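Sortase B (Streptococcus pyogenes, PDB 3PSQ) is a class B sortase involved in pilus assembly, probably acting as a cysteine transpeptidase that joins pilin subunits through an acyl-thioester intermediate. Local coordinates at residues Tyr79-Lys82 and Glu86-Tyr89; Tyr60-Lys63 and Glu68-Leu71; Pro107-Arg110 and Phe114-Lys117; Ala98-Phe103 and Cys190-Thr195. One frame throughout, in Å; residues are numbered along the deposited sequence. Where two conformers were deposited one is given.

Contact 1. Residues Tyr79-Lys82 and Glu86-Tyr89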
loop_
_atom_site.group_PDB
_atom_site.type_symbol
_atom_site.label_atom_id
_atom_site.label_comp_id
_atom_site.label_asym_id
_atom_site.label_seq_id
_atom_site.Cartn_x
_atom_site.Cartn_y
_atom_site.Cartn_z
ATOM N N TYR A 79 7.067 -8.845 -1.190
ATOM C CA TYR A 79 7.639 -10.063 -0.680
ATOM C C TYR A 79 8.792 -9.871 0.315
ATOM O O TYR A 79 9.105 -10.803 1.067
ATOM C CB TYR A 79 8.075 -11.033 -1.787
ATOM C CG TYR A 79 9.483 -10.804 -2.335
ATOM C CD1 TYR A 79 10.590 -11.557 -1.873
ATOM C CD2 TYR A 79 9.713 -9.814 -3.292
ATOM C CE1 TYR A 79 11.863 -11.337 -2.388
ATOM C CE2 TYR A 79 10.966 -9.591 -3.811
ATOM C CZ TYR A 79 12.039 -10.348 -3.361
ATOM O OH TYR A 79 13.267 -10.061 -3.905
ATOM N N ARG A 80 9.408 -8.698 0.322
ATOM C CA ARG A 80 10.576 -8.465 1.176
ATOM C C ARG A 80 10.182 -7.897 2.538
ATOM O O ARG A 80 11.033 -7.686 3.354
ATOM C CB ARG A 80 11.562 -7.497 0.522
ATOM C CG ARG A 80 12.288 -8.063 -0.688
ATOM C CD ARG A 80 12.816 -6.948 -1.583
ATOM N NE ARG A 80 11.764 -6.170 -2.222
ATOM C CZ ARG A 80 11.958 -5.374 -3.280
ATOM N NH1 ARG A 80 13.172 -5.258 -3.825
ATOM N NH2 ARG A 80 10.941 -4.675 -3.804
ATOM N N ASN A 81 8.897 -7.652 2.782
ATOM C CA ASN A 81 8.460 -7.023 4.011
ATOM C C ASN A 81 8.106 -8.042 5.059
ATOM O O ASN A 81 7.731 -9.164 4.738
ATOM C CB ASN A 81 7.232 -6.142 3.746
ATOM C CG ASN A 81 7.589 -4.753 3.310
ATOM O OD1 ASN A 81 7.084 -4.260 2.283
ATOM N ND2 ASN A 81 8.436 -4.082 4.090
ATOM N N LYS A 82 8.203 -7.644 6.328
ATOM C CA LYS A 82 7.645 -8.448 7.445
ATOM C C LYS A 82 6.129 -8.320 7.460
ATOM O O LYS A 82 5.624 -7.202 7.332
ATOM C CB LYS A 82 8.166 -7.933 8.793
ATOM C CG LYS A 82 9.594 -8.330 9.109
ATOM C CD LYS A 82 10.087 -7.555 10.318
ATOM C CE LYS A 82 11.545 -7.888 10.620
ATOM N NZ LYS A 82 11.603 -9.343 10.943
ATOM N N GLU A 86 6.335 -4.385 10.836
ATOM C CA GLU A 86 7.422 -3.915 11.736
ATOM C C GLU A 86 8.501 -3.112 11.002
ATOM O O GLU A 86 9.251 -2.343 11.610
ATOM C CB GLU A 86 8.162 -5.110 12.375
ATOM C CG GLU A 86 7.452 -5.897 13.489
ATOM C CD GLU A 86 8.229 -7.161 13.872
ATOM O OE1 GLU A 86 9.448 -7.063 14.188
ATOM O OE2 GLU A 86 7.633 -8.255 13.848
ATOM N N ASP A 87 8.625 -3.338 9.691
ATOM C CA ASP A 87 9.635 -2.664 8.876
ATOM C C ASP A 87 9.405 -1.178 8.830
ATOM O O ASP A 87 8.305 -0.702 9.147
ATOM C CB ASP A 87 9.628 -3.213 7.454
ATOM C CG ASP A 87 10.119 -4.625 7.383
ATOM O OD1 ASP A 87 10.769 -5.081 8.345
ATOM O OD2 ASP A 87 9.861 -5.301 6.382
ATOM N N LYS A 88 10.443 -0.437 8.461
ATOM C CA LYS A 88 10.304 1.018 8.305
ATOM C C LYS A 88 9.279 1.395 7.241
ATOM O O LYS A 88 8.651 2.453 7.301
ATOM C CB LYS A 88 11.639 1.652 7.904
ATOM C CG LYS A 88 12.620 1.761 9.060
ATOM C CD LYS A 88 12.239 2.954 9.981
ATOM C CE LYS A 88 12.975 2.884 11.325
ATOM N NZ LYS A 88 14.457 2.781 11.115
ATOM N N TYR A 89 9.145 0.528 6.254
ATOM C CA TYR A 89 8.416 0.854 5.045
ATOM C C TYR A 89 7.807 -0.408 4.460
ATOM O O TYR A 89 8.516 -1.295 3.942
ATOM C CB TYR A 89 9.377 1.465 4.040
ATOM C CG TYR A 89 8.767 1.931 2.757
ATOM C CD1 TYR A 89 8.126 3.148 2.689
ATOM C CD2 TYR A 89 8.884 1.176 1.585
ATOM C CE1 TYR A 89 7.580 3.609 1.504
ATOM C CE2 TYR A 89 8.348 1.638 0.377
ATOM C CZ TYR A 89 7.706 2.869 0.342
ATOM O OH TYR A 89 7.164 3.378 -0.826
HETATM O O HOH W 1 6.689 -4.916 7.469
#
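The segments Tyr79-Lys82 and Glu86-Tyr89 are the two arms of an irregular loop, which come closest at Lys82 and Glu86, with CA atoms 6.2 Å apart. Asp87 accepts two of the three direct hydrogen bonds between them, both at OD2: the backbone N of Lys82 comes from above the carboxylate plane at 2.9 Å, while ND2 of Asn81 lies 3.0 Å from OD2 on the anti lone pair, the N-H almost straight at 170°. Both N-H groups and the oxygen of the Asn81 amide are used. The second N-H reaches Tyr89 O, at 2.8 Å from ND2, and OD1 accepts from the backbone N of Leu91, so the whole group is fixed in rotation. With CG beside its own backbone N (chi1 -87°), Asn81 brings this amide across to the facing arm, between Asp87 and Tyr89. The Lys82 aliphatic chain crosses Asp87 at about a right angle, CD lying 3.2 Å from OD1, and passes CB of Glu86. Lys82 NZ stays 4.5 Å from Glu86 OE1, too far for a salt bridge; Glu86 OE2 is hydrogen-bonded to Thr84 OG1. An Asp and an Asn side chain thus close the irregular loop that connects the antiparallel strands 76-77 and 89-93 of the sortase beta-sheet.

Contact 2. Residues Tyr60-Lys63 and Glu68-Leu71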
loop_
_atom_site.group_PDB
_atom_site.type_symbol
_atom_site.label_atom_id
_atom_site.label_comp_id
_atom_site.label_asym_id
_atom_site.label_seq_id
_atom_site.Cartn_x
_atom_site.Cartn_y
_atom_site.Cartn_z
ATOM N N TYR A 60 1.139 -12.633 -7.969
ATOM C CA TYR A 60 -0.263 -12.254 -7.917
ATOM C C TYR A 60 -0.748 -11.383 -9.081
ATOM O O TYR A 60 -1.815 -10.805 -9.000
ATOM C CB TYR A 60 -0.652 -11.649 -6.520
ATOM C CG TYR A 60 -0.798 -12.769 -5.515
ATOM C CD1 TYR A 60 -1.971 -13.473 -5.417
ATOM C CD2 TYR A 60 0.290 -13.208 -4.754
ATOM C CE1 TYR A 60 -2.077 -14.561 -4.576
ATOM C CE2 TYR A 60 0.181 -14.287 -3.888
ATOM C CZ TYR A 60 -1.007 -14.958 -3.807
ATOM O OH TYR A 60 -1.165 -16.044 -2.967
ATOM N N ILE A 61 0.021 -11.285 -10.159
ATOM C CA ILE A 61 -0.513 -10.704 -11.408
ATOM C C ILE A 61 -1.785 -11.421 -11.907
ATOM O O ILE A 61 -2.742 -10.772 -12.253
ATOM C CB ILE A 61 0.537 -10.715 -12.558
ATOM C CG1 ILE A 61 1.728 -9.804 -12.238
ATOM C CG2 ILE A 61 -0.111 -10.364 -13.908
ATOM C CD1 ILE A 61 2.946 -10.089 -13.092
ATOM N N ASN A 62 -1.815 -12.749 -11.885
ATOM C CA ASN A 62 -2.934 -13.529 -12.428
ATOM C C ASN A 62 -3.366 -14.608 -11.412
ATOM O O ASN A 62 -3.721 -15.759 -11.757
ATOM C CB ASN A 62 -2.511 -14.217 -13.752
ATOM C CG ASN A 62 -2.583 -13.287 -14.963
ATOM O OD1 ASN A 62 -1.570 -13.034 -15.628
ATOM N ND2 ASN A 62 -3.781 -12.778 -15.262
ATOM N N LYS A 63 -3.335 -14.230 -10.143
ATOM C CA LYS A 63 -3.739 -15.129 -9.077
ATOM C C LYS A 63 -4.651 -14.411 -8.085
ATOM O O LYS A 63 -4.383 -13.278 -7.689
ATOM C CB LYS A 63 -2.485 -15.650 -8.378
ATOM C CG LYS A 63 -2.718 -16.781 -7.402
ATOM C CD LYS A 63 -1.313 -17.243 -7.053
ATOM C CE LYS A 63 -1.279 -18.372 -6.096
ATOM N NZ LYS A 63 0.162 -18.591 -5.721
ATOM N N GLU A 68 -6.111 -19.124 -6.786
ATOM C CA GLU A 68 -6.379 -19.712 -8.085
ATOM C C GLU A 68 -6.091 -18.733 -9.195
ATOM O O GLU A 68 -5.875 -17.536 -8.965
ATOM C CB GLU A 68 -7.842 -20.165 -8.192
ATOM C CG GLU A 68 -8.185 -21.416 -7.381
ATOM C CD GLU A 68 -9.584 -21.915 -7.695
ATOM O OE1 GLU A 68 -10.503 -21.067 -7.796
ATOM O OE2 GLU A 68 -9.776 -23.151 -7.865
ATOM N N TYR A 69 -6.144 -19.241 -10.414
ATOM C CA TYR A 69 -5.969 -18.403 -11.556
ATOM C C TYR A 69 -7.001 -17.280 -11.524
ATOM O O TYR A 69 -8.138 -17.497 -11.148
ATOM C CB TYR A 69 -6.075 -19.211 -12.863
ATOM C CG TYR A 69 -6.037 -18.311 -14.060
ATOM C CD1 TYR A 69 -4.845 -17.754 -14.479
ATOM C CD2 TYR A 69 -7.202 -17.954 -14.733
ATOM C CE1 TYR A 69 -4.780 -16.902 -15.556
ATOM C CE2 TYR A 69 -7.147 -17.073 -15.821
ATOM C CZ TYR A 69 -5.927 -16.562 -16.218
ATOM O OH TYR A 69 -5.848 -15.680 -17.267
ATOM N N SER A 70 -6.602 -16.093 -11.960
ATOM C CA SER A 70 -7.489 -14.965 -12.032
ATOM C C SER A 70 -7.075 -14.011 -13.157
ATOM O O SER A 70 -5.878 -13.728 -13.295
ATOM C CB SER A 70 -7.437 -14.181 -10.719
ATOM O OG SER A 70 -7.884 -12.863 -10.983
ATOM N N LEU A 71 -8.043 -13.488 -13.923
ATOM C CA LEU A 71 -7.754 -12.466 -14.937
ATOM C C LEU A 71 -7.348 -11.132 -14.324
ATOM O O LEU A 71 -6.679 -10.331 -14.972
ATOM C CB LEU A 71 -8.926 -12.245 -15.927
ATOM C CG LEU A 71 -9.256 -13.435 -16.851
ATOM C CD1 LEU A 71 -10.670 -13.483 -17.320
ATOM C CD2 LEU A 71 -8.306 -13.472 -18.074
#
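Asn62 meets Ser70 through two hydrogen bonds, one from the backbone and one from the side chain. Ser70 N donates to Asn62 O at 2.9 Å, approaching well above the carbonyl plane rather than along a lone pair. The other runs in the reverse direction: Asn62 ND2 gives an N-H to Ser70 O at 3.0 Å, N-H...O angle 166°, and here the donor lies in the carbonyl plane, on a lone pair, while the oxygen sits in the plane of the amide. Asn62 CG stands beside its own backbone N (chi1 -81°), which lets the amide reach across to the carbonyl of Ser70.

Weaker CA-H...O contacts add to these. Tyr69 CA faces Asn62 O at 3.5 Å, and Lys63 CA lies 3.2 Å from Glu68 O, beside the single bridge that pairs Lys63 with Tyr69.

Van der Waals contact is modest. The Tyr69 ring brings CE1 to within 4.0 Å of Asn62 CB, and Ser70 CB rests against the backbone carbonyl carbon of Lys63.

The polar ends of two side chains turn elsewhere: Ser70 OG accepts from the backbone N atoms of Ser72 and Gly73, and the extended Lys63 chain carries NZ to Glu59, a zinc ligand with Asp35 and Glu55. The whole is an isolated beta-bridge closing a surface loop between strands 48-53 and 76-77 of the sortase fold.

Contact 3. Residues Pro107-Arg110 and Phe114-Lys117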
loop_
_atom_site.group_PDB
_atom_site.type_symbol
_atom_site.label_atom_id
_atom_site.label_comp_id
_atom_site.label_asym_id
_atom_site.label_seq_id
_atom_site.Cartn_x
_atom_site.Cartn_y
_atom_site.Cartn_z
ATOM N N PRO A 107 -6.279 7.687 -7.016
ATOM C CA PRO A 107 -6.031 9.026 -7.539
ATOM C C PRO A 107 -6.954 10.124 -6.951
ATOM O O PRO A 107 -6.735 11.303 -7.220
ATOM C CB PRO A 107 -6.270 8.880 -9.055
ATOM C CG PRO A 107 -6.109 7.464 -9.324
ATOM C CD PRO A 107 -6.537 6.716 -8.090
ATOM N N ASN A 108 -7.978 9.743 -6.201
ATOM C CA ASN A 108 -8.779 10.766 -5.504
ATOM C C ASN A 108 -7.913 11.536 -4.516
ATOM O O ASN A 108 -8.205 12.674 -4.194
ATOM C CB ASN A 108 -9.980 10.148 -4.774
ATOM C CG ASN A 108 -11.013 9.576 -5.747
ATOM O OD1 ASN A 108 -11.044 9.961 -6.910
ATOM N ND2 ASN A 108 -11.837 8.646 -5.278
ATOM N N PHE A 109 -6.841 10.907 -4.041
ATOM C CA PHE A 109 -5.938 11.559 -3.105
ATOM C C PHE A 109 -5.117 12.688 -3.712
ATOM O O PHE A 109 -4.418 13.400 -2.997
ATOM C CB PHE A 109 -5.044 10.533 -2.429
ATOM C CG PHE A 109 -5.761 9.703 -1.413
ATOM C CD1 PHE A 109 -6.033 10.212 -0.150
ATOM C CD2 PHE A 109 -6.181 8.427 -1.715
ATOM C CE1 PHE A 109 -6.714 9.438 0.810
ATOM C CE2 PHE A 109 -6.837 7.668 -0.779
ATOM C CZ PHE A 109 -7.102 8.168 0.499
ATOM N N ARG A 110 -5.201 12.839 -5.034
ATOM C CA ARG A 110 -4.598 13.966 -5.739
ATOM C C ARG A 110 -5.414 15.235 -5.499
ATOM O O ARG A 110 -4.894 16.345 -5.652
ATOM C CB ARG A 110 -4.519 13.696 -7.247
ATOM C CG ARG A 110 -3.665 12.465 -7.648
ATOM C CD ARG A 110 -3.783 12.104 -9.155
ATOM N NE ARG A 110 -3.055 13.100 -9.919
ATOM C CZ ARG A 110 -1.787 12.968 -10.308
ATOM N NH1 ARG A 110 -1.115 11.848 -10.061
ATOM N NH2 ARG A 110 -1.189 13.955 -10.959
ATOM N N PHE A 114 -10.409 16.098 -1.185
ATOM C CA PHE A 114 -10.420 14.669 -0.837
ATOM C C PHE A 114 -9.268 14.299 0.119
ATOM O O PHE A 114 -9.457 13.599 1.097
ATOM C CB PHE A 114 -10.381 13.784 -2.102
ATOM C CG PHE A 114 -10.642 12.315 -1.825
ATOM C CD1 PHE A 114 -11.922 11.790 -1.952
ATOM C CD2 PHE A 114 -9.609 11.467 -1.412
ATOM C CE1 PHE A 114 -12.176 10.465 -1.684
ATOM C CE2 PHE A 114 -9.858 10.120 -1.137
ATOM C CZ PHE A 114 -11.144 9.627 -1.264
ATOM N N PHE A 115 -8.076 14.780 -0.191
ATOM C CA PHE A 115 -6.906 14.568 0.641
ATOM C C PHE A 115 -7.029 15.157 2.043
ATOM O O PHE A 115 -6.596 14.547 3.010
ATOM C CB PHE A 115 -5.698 15.185 -0.038
ATOM C CG PHE A 115 -4.410 14.935 0.688
ATOM C CD1 PHE A 115 -3.727 13.715 0.534
ATOM C CD2 PHE A 115 -3.881 15.915 1.543
ATOM C CE1 PHE A 115 -2.530 13.483 1.207
ATOM C CE2 PHE A 115 -2.693 15.683 2.229
ATOM C CZ PHE A 115 -2.006 14.458 2.062
ATOM N N ASN A 116 -7.608 16.354 2.162
ATOM C CA ASN A 116 -7.866 16.914 3.497
ATOM C C ASN A 116 -8.995 16.193 4.244
ATOM O O ASN A 116 -9.038 16.218 5.464
ATOM C CB ASN A 116 -8.166 18.417 3.442
ATOM C CG ASN A 116 -6.975 19.251 2.969
ATOM O OD1 ASN A 116 -5.826 18.793 2.949
ATOM N ND2 ASN A 116 -7.256 20.494 2.575
ATOM N N LYS A 117 -9.914 15.544 3.538
ATOM C CA LYS A 117 -11.035 14.913 4.247
ATOM C C LYS A 117 -10.744 13.515 4.775
ATOM O O LYS A 117 -11.214 13.121 5.855
ATOM C CB LYS A 117 -12.303 14.900 3.388
ATOM C CG LYS A 117 -13.579 14.690 4.250
ATOM C CD LYS A 117 -14.856 14.554 3.441
ATOM C CE LYS A 117 -16.008 13.993 4.324
ATOM N NZ LYS A 117 -16.307 12.539 4.084
#
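Phe114 is held between Asn108 and Phe109, one residue meeting its face and the other its edge. Asn108 places CB almost exactly over the middle of the Phe114 ring, 3.5 Å from the centroid and only 4° off the ring normal, a CH-pi contact. The Asn108 amide continues beyond CB, its plane steeply inclined to the ring, so that ND2 comes near CE1 of Phe114 without lying flat on the aromatic surface.

Phe109 forms a T-shaped pair with the same ring. The planes stand at 86° and the centroids are 5.0 Å apart; the edge of Phe114 is directed at the face of Phe109, with CE2 over the ring centre and 3.8 Å from Phe109 CZ. Phe114 achieves both contacts with CG anti to its backbone N (chi1 -170°), a setting that sends the ring back from the helix toward the preceding 3-10 turn. Its CB also packs on Asn108 O at 3.2 Å.

Phe115, one residue on, meets the edge of the Phe109 ring. Its CD1 lies near the plane of that ring, 4.2 Å from Phe109 CD1, and also touches the Phe109 carbonyl oxygen at 3.6 Å. Ring carbons carry most of the contact, with the carbonyl oxygens of Asn108 and Phe109 packed against them.

The 3-10 segment 107-110 and helix 112-117 fold together in this way over the sheet. Phe109 and Phe115 both lean on Ile135 of strand 130-142, Phe115 also touches Gln172 of strand 170-173, and the ring of Phe114 meets that of His118 just beyond the helix.

Contact 4. Residues Ala98-Phe103 and Cys190-Thr195. With ZN (zinc ion), chain L; EDO (1,2-ethanediol), chain E.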
loop_
_atom_site.group_PDB
_atom_site.type_symbol
_atom_site.label_atom_id
_atom_site.label_comp_id
_atom_site.label_asym_id
_atom_site.label_seq_id
_atom_site.Cartn_x
_atom_site.Cartn_y
_atom_site.Cartn_z
ATOM N N ALA A 98 -5.159 -5.613 -11.342
ATOM C CA ALA A 98 -5.620 -5.480 -9.976
ATOM C C ALA A 98 -5.680 -4.023 -9.504
ATOM O O ALA A 98 -6.514 -3.670 -8.678
ATOM C CB ALA A 98 -4.779 -6.296 -9.022
ATOM N N GLY A 99 -4.798 -3.181 -10.024
ATOM C CA GLY A 99 -4.790 -1.797 -9.630
ATOM C C GLY A 99 -6.022 -1.095 -10.177
ATOM O O GLY A 99 -6.718 -0.380 -9.433
ATOM N N ASN A 100 -6.275 -1.267 -11.485
ATOM C CA ASN A 100 -7.494 -0.773 -12.100
ATOM C C ASN A 100 -8.750 -1.351 -11.442
ATOM O O ASN A 100 -9.698 -0.633 -11.224
ATOM C CB ASN A 100 -7.514 -1.057 -13.614
ATOM C CG ASN A 100 -6.824 0.044 -14.430
ATOM O OD1 ASN A 100 -7.455 1.009 -14.831
ATOM N ND2 ASN A 100 -5.522 -0.111 -14.676
ATOM N N VAL A 101 -8.750 -2.633 -11.102
ATOM C CA VAL A 101 -9.931 -3.236 -10.481
ATOM C C VAL A 101 -10.153 -2.833 -8.994
ATOM O O VAL A 101 -11.292 -2.540 -8.589
ATOM C CB VAL A 101 -9.936 -4.765 -10.649
ATOM C CG1 VAL A 101 -11.158 -5.397 -9.951
ATOM C CG2 VAL A 101 -9.917 -5.139 -12.186
ATOM N N MET A 102 -9.067 -2.781 -8.200
ATOM C CA MET A 102 -9.198 -2.630 -6.758
ATOM C C MET A 102 -8.753 -1.282 -6.185
ATOM O O MET A 102 -9.326 -0.811 -5.196
ATOM C CB MET A 102 -8.519 -3.795 -6.035
ATOM C CG MET A 102 -9.052 -5.148 -6.472
ATOM S SD MET A 102 -8.014 -6.542 -5.964
ATOM C CE MET A 102 -8.327 -6.540 -4.196
ATOM N N PHE A 103 -7.761 -0.667 -6.818
ATOM C CA PHE A 103 -7.175 0.595 -6.381
ATOM C C PHE A 103 -7.530 1.727 -7.335
ATOM O O PHE A 103 -6.755 2.662 -7.478
ATOM C CB PHE A 103 -5.625 0.483 -6.321
ATOM C CG PHE A 103 -5.055 -0.123 -5.008
ATOM C CD1 PHE A 103 -5.848 -0.382 -3.917
ATOM C CD2 PHE A 103 -3.671 -0.359 -4.878
ATOM C CE1 PHE A 103 -5.287 -0.906 -2.688
ATOM C CE2 PHE A 103 -3.110 -0.908 -3.693
ATOM C CZ PHE A 103 -3.926 -1.163 -2.596
ATOM N N CYS A 190 -0.300 1.540 -10.827
ATOM C CA CYS A 190 -0.043 2.371 -11.993
ATOM C C CYS A 190 -0.983 3.580 -12.089
ATOM O O CYS A 190 -2.021 3.654 -11.446
ATOM C CB CYS A 190 -0.171 1.543 -13.263
ATOM S SG CYS A 190 -1.808 0.816 -13.488
ATOM N N GLU A 191 -0.590 4.535 -12.911
ATOM C CA GLU A 191 -1.484 5.599 -13.299
ATOM C C GLU A 191 -1.381 5.690 -14.825
ATOM O O GLU A 191 -0.499 6.372 -15.344
ATOM C CB GLU A 191 -1.071 6.895 -12.602
ATOM C CG GLU A 191 -2.088 8.011 -12.653
ATOM C CD GLU A 191 -2.055 8.846 -11.383
ATOM O OE1 GLU A 191 -0.932 9.058 -10.840
ATOM O OE2 GLU A 191 -3.150 9.286 -10.925
ATOM N N ASP A 192 -2.262 4.979 -15.534
ATOM C CA ASP A 192 -2.155 4.819 -17.007
ATOM C C ASP A 192 -2.316 6.093 -17.850
ATOM O O ASP A 192 -2.256 6.014 -19.081
ATOM C CB ASP A 192 -3.142 3.775 -17.548
ATOM C CG ASP A 192 -2.999 2.431 -16.877
ATOM O OD1 ASP A 192 -1.856 1.903 -16.754
ATOM O OD2 ASP A 192 -4.051 1.904 -16.458
ATOM N N MET A 193 -2.536 7.248 -17.219
ATOM C CA MET A 193 -2.591 8.460 -18.029
ATOM C C MET A 193 -1.237 9.127 -18.224
ATOM O O MET A 193 -1.096 9.912 -19.144
ATOM C CB MET A 193 -3.626 9.462 -17.513
ATOM C CG MET A 193 -5.083 8.969 -17.616
ATOM S SD MET A 193 -5.672 8.637 -19.312
ATOM C CE MET A 193 -5.746 6.839 -19.346
ATOM N N THR A 194 -0.234 8.798 -17.406
ATOM C CA THR A 194 1.124 9.385 -17.585
ATOM C C THR A 194 2.198 8.316 -17.870
ATOM O O THR A 194 1.951 7.130 -17.651
ATOM C CB THR A 194 1.557 10.329 -16.399
ATOM O OG1 THR A 194 1.464 9.635 -15.149
ATOM C CG2 THR A 194 0.675 11.562 -16.344
ATOM N N THR A 195 3.377 8.742 -18.353
ATOM C CA THR A 195 4.364 7.785 -18.904
ATOM C C THR A 195 4.947 6.892 -17.811
ATOM O O THR A 195 5.645 7.395 -16.914
ATOM C CB THR A 195 5.496 8.491 -19.722
ATOM O OG1 THR A 195 4.936 9.089 -20.913
ATOM C CG2 THR A 195 6.601 7.491 -20.156
HETATM ZN ZN ZN L . -1.733 0.272 -15.684
HETATM C C1 EDO E . -5.569 2.563 -10.815
HETATM O O1 EDO E . -5.973 2.749 -12.170
HETATM C C2 EDO E . -5.298 3.920 -10.153
HETATM O O2 EDO E . -4.616 4.858 -11.020
HETATM O O HOH W 2 -6.642 3.586 -15.703
HETATM O O HOH W 3 0.351 -0.113 -16.502
#
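Asn100, on the helix 96-102, reaches across to Asp192 in the loop that follows strand 184-190 at the active-site end of the sortase beta-barrel. The close part of this small contact is a single hydrogen bond. Asn100 ND2 lies 3.1 Å from Asp192 OD2, with the N-H nearly straight at 175°. Amide and carboxylate arrive from opposite directions and are almost coplanar, their planes 6° apart, and the N-H meets OD2 nearly along its C-O axis. Asn100 ND2 also donates to the backbone O of His96, which helps fix the amide.

The carboxylate is gripped on its other oxygen as well: Asp192 OD1 binds the zinc ion, alongside Cys190 SG, His96 ND1 and a water. Asn100 is therefore a second-shell residue, and its bond to OD2 is consistent with orienting Asp192 toward the metal. Cys190 is predicted to form the acyl-thioester intermediate; in this model its sulfur is instead a zinc ligand.

Away from this bond the two segments separate. Asn100 ND2 is 4.0 Å from Cys190 SG, without a hydrogen bond between them, and a 1,2-ethanediol, probably from the crystallisation liquor, lies against the carbonyl oxygens of Gly99 and Phe103. A water lies near both Asn100 OD1 and Asp192 OD2, and the turn from Glu191 to Thr194 carries Met193 and Thr194 into solvent. The diol hydroxyl O2 donates to Cys190 O at 2.9 Å.

How the contacts relate
Contacts 1, 2 and 3 each close a short stretch of chain, whereas contact 4 joins segments 87 residues apart and encloses contact 3 in its loop. Those two touch directly: Arg110 NH1 forms a 2.9 Å salt bridge with Glu191 OE1, tying the 3-10 segment to the residue after the predicted nucleophile Cys190. Contact 2 also borders the active-site region, its nearest atoms about 5 Å from contact 4 and the Ile61 side chain about 3 Å from that of His95, the predicted proton donor/acceptor. Contact 1 lies on the opposite side of the chain's centre from contacts 3 and 4, its centre about 23 Å from that of contact 4.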